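Local coordinates for protein putative rRNA methylase (Clostridium thermocellum ATCC 27405, PDB 3EEY) that binds S-adenosylmethionine and probably acts as a methyltransferase, with ribosomal RNA as its putative substrate, at residues Ile135-Tyr141 and Pro179-Ile185; Leu122-Met126 and Phe156-Val160. All blocks are in the same frame, centred on the assembly; numbering follows the deposited sequence.

Contact 1. Residues Ile135-Tyr141 and Pro179-Ile185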
# COMPACT_ATOMS: atom_id res chain seq x y z
N ILE A 135 2.58 -7.46 -11.09
CA ILE A 135 3.46 -8.39 -10.40
C ILE A 135 3.38 -8.03 -8.93
O ILE A 135 3.50 -6.86 -8.58
CB ILE A 135 4.93 -8.28 -10.87
CG1 ILE A 135 5.05 -8.65 -12.35
CG2 ILE A 135 5.86 -9.18 -10.02
CD1 ILE A 135 6.22 -8.01 -13.06
N THR A 136 3.15 -9.02 -8.07
CA THR A 136 3.29 -8.83 -6.63
C THR A 136 4.52 -9.58 -6.13
O THR A 136 4.79 -10.69 -6.56
CB THR A 136 2.04 -9.26 -5.85
OG1 THR A 136 1.84 -10.67 -6.01
CG2 THR A 136 0.80 -8.51 -6.34
N VAL A 137 5.29 -8.94 -5.25
CA VAL A 137 6.49 -9.52 -4.66
C VAL A 137 6.40 -9.39 -3.14
O VAL A 137 6.47 -8.29 -2.59
CB VAL A 137 7.79 -8.81 -5.17
CG1 VAL A 137 9.03 -9.58 -4.76
CG2 VAL A 137 7.76 -8.62 -6.67
N VAL A 138 6.18 -10.51 -2.45
CA VAL A 138 6.26 -10.52 -0.99
C VAL A 138 7.71 -10.85 -0.62
O VAL A 138 8.20 -11.92 -0.96
CB VAL A 138 5.24 -11.50 -0.35
CG1 VAL A 138 5.31 -11.42 1.17
CG2 VAL A 138 3.83 -11.19 -0.81
N ILE A 139 8.39 -9.92 0.03
CA ILE A 139 9.80 -10.08 0.36
C ILE A 139 9.93 -10.44 1.84
O ILE A 139 9.58 -9.65 2.71
CB ILE A 139 10.62 -8.80 0.06
CG1 ILE A 139 10.51 -8.41 -1.42
CG2 ILE A 139 12.09 -9.00 0.45
CD1 ILE A 139 11.06 -7.02 -1.75
N TYR A 140 10.44 -11.63 2.10
CA TYR A 140 10.82 -12.04 3.45
C TYR A 140 12.31 -11.88 3.61
O TYR A 140 13.07 -12.12 2.68
CB TYR A 140 10.46 -13.48 3.72
CG TYR A 140 8.99 -13.79 3.67
CD1 TYR A 140 8.25 -13.91 4.84
CD2 TYR A 140 8.34 -14.00 2.46
CE1 TYR A 140 6.88 -14.21 4.80
CE2 TYR A 140 6.99 -14.29 2.41
CZ TYR A 140 6.26 -14.40 3.57
OH TYR A 140 4.92 -14.69 3.52
N TYR A 141 12.71 -11.52 4.82
CA TYR A 141 14.10 -11.19 5.10
C TYR A 141 14.35 -11.40 6.59
O TYR A 141 13.44 -11.78 7.32
CB TYR A 141 14.42 -9.75 4.66
CG TYR A 141 13.60 -8.65 5.32
CD1 TYR A 141 12.22 -8.55 5.08
CD2 TYR A 141 14.20 -7.70 6.14
CE1 TYR A 141 11.47 -7.56 5.67
CE2 TYR A 141 13.44 -6.69 6.73
CZ TYR A 141 12.08 -6.63 6.49
OH TYR A 141 11.31 -5.63 7.07
N PRO A 179 9.04 -7.50 9.44
CA PRO A 179 7.74 -7.80 8.84
C PRO A 179 7.91 -7.84 7.32
O PRO A 179 8.62 -7.00 6.75
CB PRO A 179 6.87 -6.61 9.28
CG PRO A 179 7.83 -5.52 9.57
CD PRO A 179 9.05 -6.19 10.11
N PRO A 180 7.32 -8.86 6.66
CA PRO A 180 7.41 -8.99 5.20
C PRO A 180 6.95 -7.74 4.44
O PRO A 180 5.99 -7.07 4.83
CB PRO A 180 6.51 -10.19 4.90
CG PRO A 180 6.50 -10.98 6.16
CD PRO A 180 6.55 -9.97 7.26
N ILE A 181 7.67 -7.44 3.36
CA ILE A 181 7.44 -6.26 2.54
C ILE A 181 6.69 -6.62 1.26
O ILE A 181 7.03 -7.61 0.64
CB ILE A 181 8.79 -5.61 2.22
CG1 ILE A 181 9.35 -4.92 3.47
CG2 ILE A 181 8.69 -4.62 1.06
CD1 ILE A 181 10.81 -4.53 3.34
N LEU A 182 5.69 -5.83 0.88
CA LEU A 182 4.99 -6.02 -0.40
C LEU A 182 5.41 -5.00 -1.47
O LEU A 182 5.29 -3.81 -1.26
CB LEU A 182 3.48 -5.94 -0.21
CG LEU A 182 2.64 -6.06 -1.49
CD1 LEU A 182 2.76 -7.44 -2.16
CD2 LEU A 182 1.19 -5.74 -1.20
N VAL A 183 5.87 -5.50 -2.61
CA VAL A 183 6.10 -4.65 -3.77
C VAL A 183 5.07 -4.99 -4.85
O VAL A 183 4.85 -6.16 -5.16
CB VAL A 183 7.55 -4.75 -4.30
CG1 VAL A 183 7.77 -3.81 -5.45
CG2 VAL A 183 8.55 -4.40 -3.21
N CYS A 184 4.40 -3.97 -5.38
CA CYS A 184 3.46 -4.13 -6.47
C CYS A 184 4.00 -3.43 -7.70
O CYS A 184 4.27 -2.24 -7.65
CB CYS A 184 2.10 -3.54 -6.11
SG CYS A 184 1.22 -4.48 -4.88
N ILE A 185 4.17 -4.18 -8.78
CA ILE A 185 4.61 -3.63 -10.06
C ILE A 185 3.47 -3.71 -11.06
O ILE A 185 2.98 -4.80 -11.32
CB ILE A 185 5.83 -4.40 -10.62
CG1 ILE A 185 6.93 -4.54 -9.56
CG2 ILE A 185 6.35 -3.74 -11.89
CD1 ILE A 185 7.86 -5.69 -9.79

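Contact 2. Residues Leu122-Met126 and Phe156-Val160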
# COMPACT_ATOMS: atom_id res chain seq x y z
N LEU A 122 12.24 -11.17 -12.54
CA LEU A 122 11.47 -9.93 -12.53
C LEU A 122 11.52 -9.19 -13.87
O LEU A 122 10.51 -8.67 -14.31
CB LEU A 122 11.91 -9.01 -11.40
CG LEU A 122 11.47 -9.38 -9.98
CD1 LEU A 122 12.29 -8.61 -8.96
CD2 LEU A 122 9.99 -9.15 -9.78
N SER A 123 12.68 -9.17 -14.51
CA SER A 123 12.81 -8.60 -15.87
C SER A 123 11.98 -9.38 -16.88
O SER A 123 11.31 -8.77 -17.72
CB SER A 123 14.27 -8.61 -16.34
OG SER A 123 15.15 -8.30 -15.27
N LYS A 124 12.03 -10.71 -16.79
CA LYS A 124 11.29 -11.60 -17.69
C LYS A 124 9.79 -11.43 -17.49
O LYS A 124 9.03 -11.34 -18.46
CB LYS A 124 11.68 -13.07 -17.47
CG LYS A 124 13.14 -13.44 -17.79
CD LYS A 124 13.64 -12.83 -19.10
CE LYS A 124 14.91 -13.49 -19.64
NZ LYS A 124 15.71 -14.23 -18.63
N ALA A 125 9.37 -11.37 -16.23
CA ALA A 125 7.97 -11.16 -15.88
C ALA A 125 7.47 -9.79 -16.35
O ALA A 125 6.35 -9.69 -16.85
CB ALA A 125 7.76 -11.30 -14.38
N MET A 126 8.31 -8.76 -16.20
CA MET A 126 7.97 -7.41 -16.66
C MET A 126 7.80 -7.34 -18.18
O MET A 126 6.93 -6.63 -18.67
CB MET A 126 8.97 -6.35 -16.15
CG MET A 126 8.67 -5.80 -14.75
SD MET A 126 9.72 -4.47 -14.12
CE MET A 126 11.15 -5.39 -13.59
N PHE A 156 17.29 -2.70 -7.47
CA PHE A 156 16.92 -2.93 -8.87
C PHE A 156 15.59 -2.28 -9.23
O PHE A 156 15.48 -1.63 -10.28
CB PHE A 156 16.88 -4.44 -9.19
CG PHE A 156 16.20 -4.75 -10.50
CD1 PHE A 156 16.81 -4.44 -11.72
CD2 PHE A 156 14.94 -5.36 -10.52
CE1 PHE A 156 16.18 -4.72 -12.93
CE2 PHE A 156 14.29 -5.64 -11.72
CZ PHE A 156 14.92 -5.33 -12.94
N LEU A 157 14.58 -2.47 -8.39
CA LEU A 157 13.23 -1.98 -8.66
C LEU A 157 13.05 -0.46 -8.57
O LEU A 157 12.15 0.08 -9.21
CB LEU A 157 12.21 -2.69 -7.78
CG LEU A 157 11.97 -4.16 -8.13
CD1 LEU A 157 11.07 -4.78 -7.09
CD2 LEU A 157 11.38 -4.33 -9.52
N LYS A 158 13.91 0.20 -7.80
CA LYS A 158 13.97 1.67 -7.78
C LYS A 158 14.35 2.26 -9.13
O LYS A 158 13.99 3.41 -9.42
CB LYS A 158 14.98 2.15 -6.73
CG LYS A 158 14.47 2.16 -5.30
CD LYS A 158 15.63 2.27 -4.30
CE LYS A 158 15.19 1.98 -2.86
NZ LYS A 158 14.50 3.15 -2.25
N GLY A 159 15.05 1.47 -9.96
CA GLY A 159 15.53 1.91 -11.27
C GLY A 159 14.59 1.70 -12.44
O GLY A 159 14.87 2.15 -13.55
N VAL A 160 13.48 1.02 -12.21
CA VAL A 160 12.49 0.71 -13.24
C VAL A 160 11.82 2.00 -13.76
O VAL A 160 11.40 2.85 -12.98
CB VAL A 160 11.45 -0.33 -12.70
CG1 VAL A 160 10.28 -0.52 -13.66
CG2 VAL A 160 12.12 -1.67 -12.46

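Contact 1. Residues Ile135-Tyr141 and Pro179-Ile185
Tyr140 lays one face of its ring against Pro180: CB of the proline stands over that face, 4.3 Å from the ring centroid and 20° off the normal, a CH-pi contact. Pro180 CG slips toward the rim and comes to 3.5 Å from Tyr140 CE1. A proline suits this spot: its rigid, puckered ring holds the C-H groups of CB and CG against the aromatic face and rim with little freedom to move. The next tyrosine works differently. With CG tucked between its own N and carbonyl carbon (chi1 60°), the Tyr141 ring turns its edge to the prolines that lead into the partner strand, and its OH donates a hydrogen bond to Pro179 O at 3.0 Å, tilted 26° from the carbonyl plane. Ile181 CD1 approaches the same ring obliquely, 3.9 Å from Tyr141 CE1, the two side chains crossing near a right angle.

Ahead of the tyrosines, strand 135-139 runs antiparallel to strand 181-185, with Ile135, Val137 and Ile139 in hydrogen-bonded pairs with Ile185, Val183 and Ile181. Six N-H...O=C bonds join these pairs. Ile135 and Ile185 lie side by side, CB to CB 4.0 Å, whereas Ile139 reaches diagonally, its CD1 meeting Val183 CG2 at 3.9 Å. Beta-branched residues suit extended strands; on this face helix 115-128 packs against Ile135 and Val137, and Leu157, near the end of helix 148-157, against Val183 and Ile185. The other face carries Thr136, Val138, Leu182 and Cys184; there Leu182 CD1 rests 4.1 Å from Val138 CG2, and helix 8-19 covers much of this side.

Just past the C-terminal end of strand 133-139, the side chain of Tyr140 is about 5 Å from the bound S-adenosylmethionine. Antiparallel strand 181-187, inserted between 133-139 and 165-172, is the hallmark of the class I, Rossmann-like methyltransferase fold, strand order 3-2-1-4-5-7-6.

Contact 2. Residues Leu122-Met126 and Phe156-Val160
Met126 pushes its methyl end into the angle between Phe156, Leu157 and Val160, and its CE atom touches all three. The closest approach is to the aromatic ring, Met126 CE to Phe156 CE2 at 3.7 Å; the methyl comes in obliquely, and the two side chains reach toward each other from opposite directions. Methionine suits this task because its long, flexible chain can span the gap between backbones that stay far apart: even Leu122 and Leu157 have their CA atoms 9.0 Å from each other. The chain runs extended through chi2 and then bends at the sulfur (chi3 -80°), turning CE toward the ring while SD rests 4.0 Å from Val160 CG1. Val160 CG2 meets Met126 CE at the same separation, which places the forked valine across the end of the thioether.

Phe156 extends toward helix 115-128 because its CG is anti to the backbone N (chi1 166°). Leu122 CB and Ser123 OG also border the ring obliquely; the hydroxyl lies 3.8 Å from Phe156 CZ. A small serine can sit against the aromatic group here since its oxygen hydrogen-bonds Ile119 O, one turn back in its own helix. Deeper toward the sheet, Leu122 CD1 and Leu157 CD2 meet more loosely at 4.4 Å, each leucine also resting on strand 181-187.

Val160 ends a type I beta turn from Leu157, and its carbonyl oxygen accepts a hydrogen bond from Asn174 ND2 of the second subunit. Leu157 and Val160 lean on strand 165-172 as well, placing the apolar contact above the antiparallel end of the sheet. A helix meeting the C-terminal end of the next helix and the turn after it, both on one face of a central sheet and joined by apolar side chains, is characteristic of the three-layer alpha-beta-alpha sandwich of Rossmann-like methyltransferases.

How the contacts relate
The two contacts occupy successive layers of one Rossmann-like domain, their centres about 13 Å apart. Contact 1 joins neighbouring sheet strands 133-139 and 181-187; contact 2 joins helix 115-128 to the end of helix 148-157 and the turn that follows, over the same region. Along the chain the segments alternate: 122-126, 135-141, 156-160, then 179-185. The layers touch directly: Ile135 CD1 lies 3.7 Å from Met126 CG and Val137 CG2 3.9 Å from Leu122 CD2, while Leu157 reaches both Val183 and Ile185. One continuous apolar core thus ties strands to helices, with the cofactor beside the Tyr140 end of contact 1 and about 11 Å from the Leu122 side chain of contact 2.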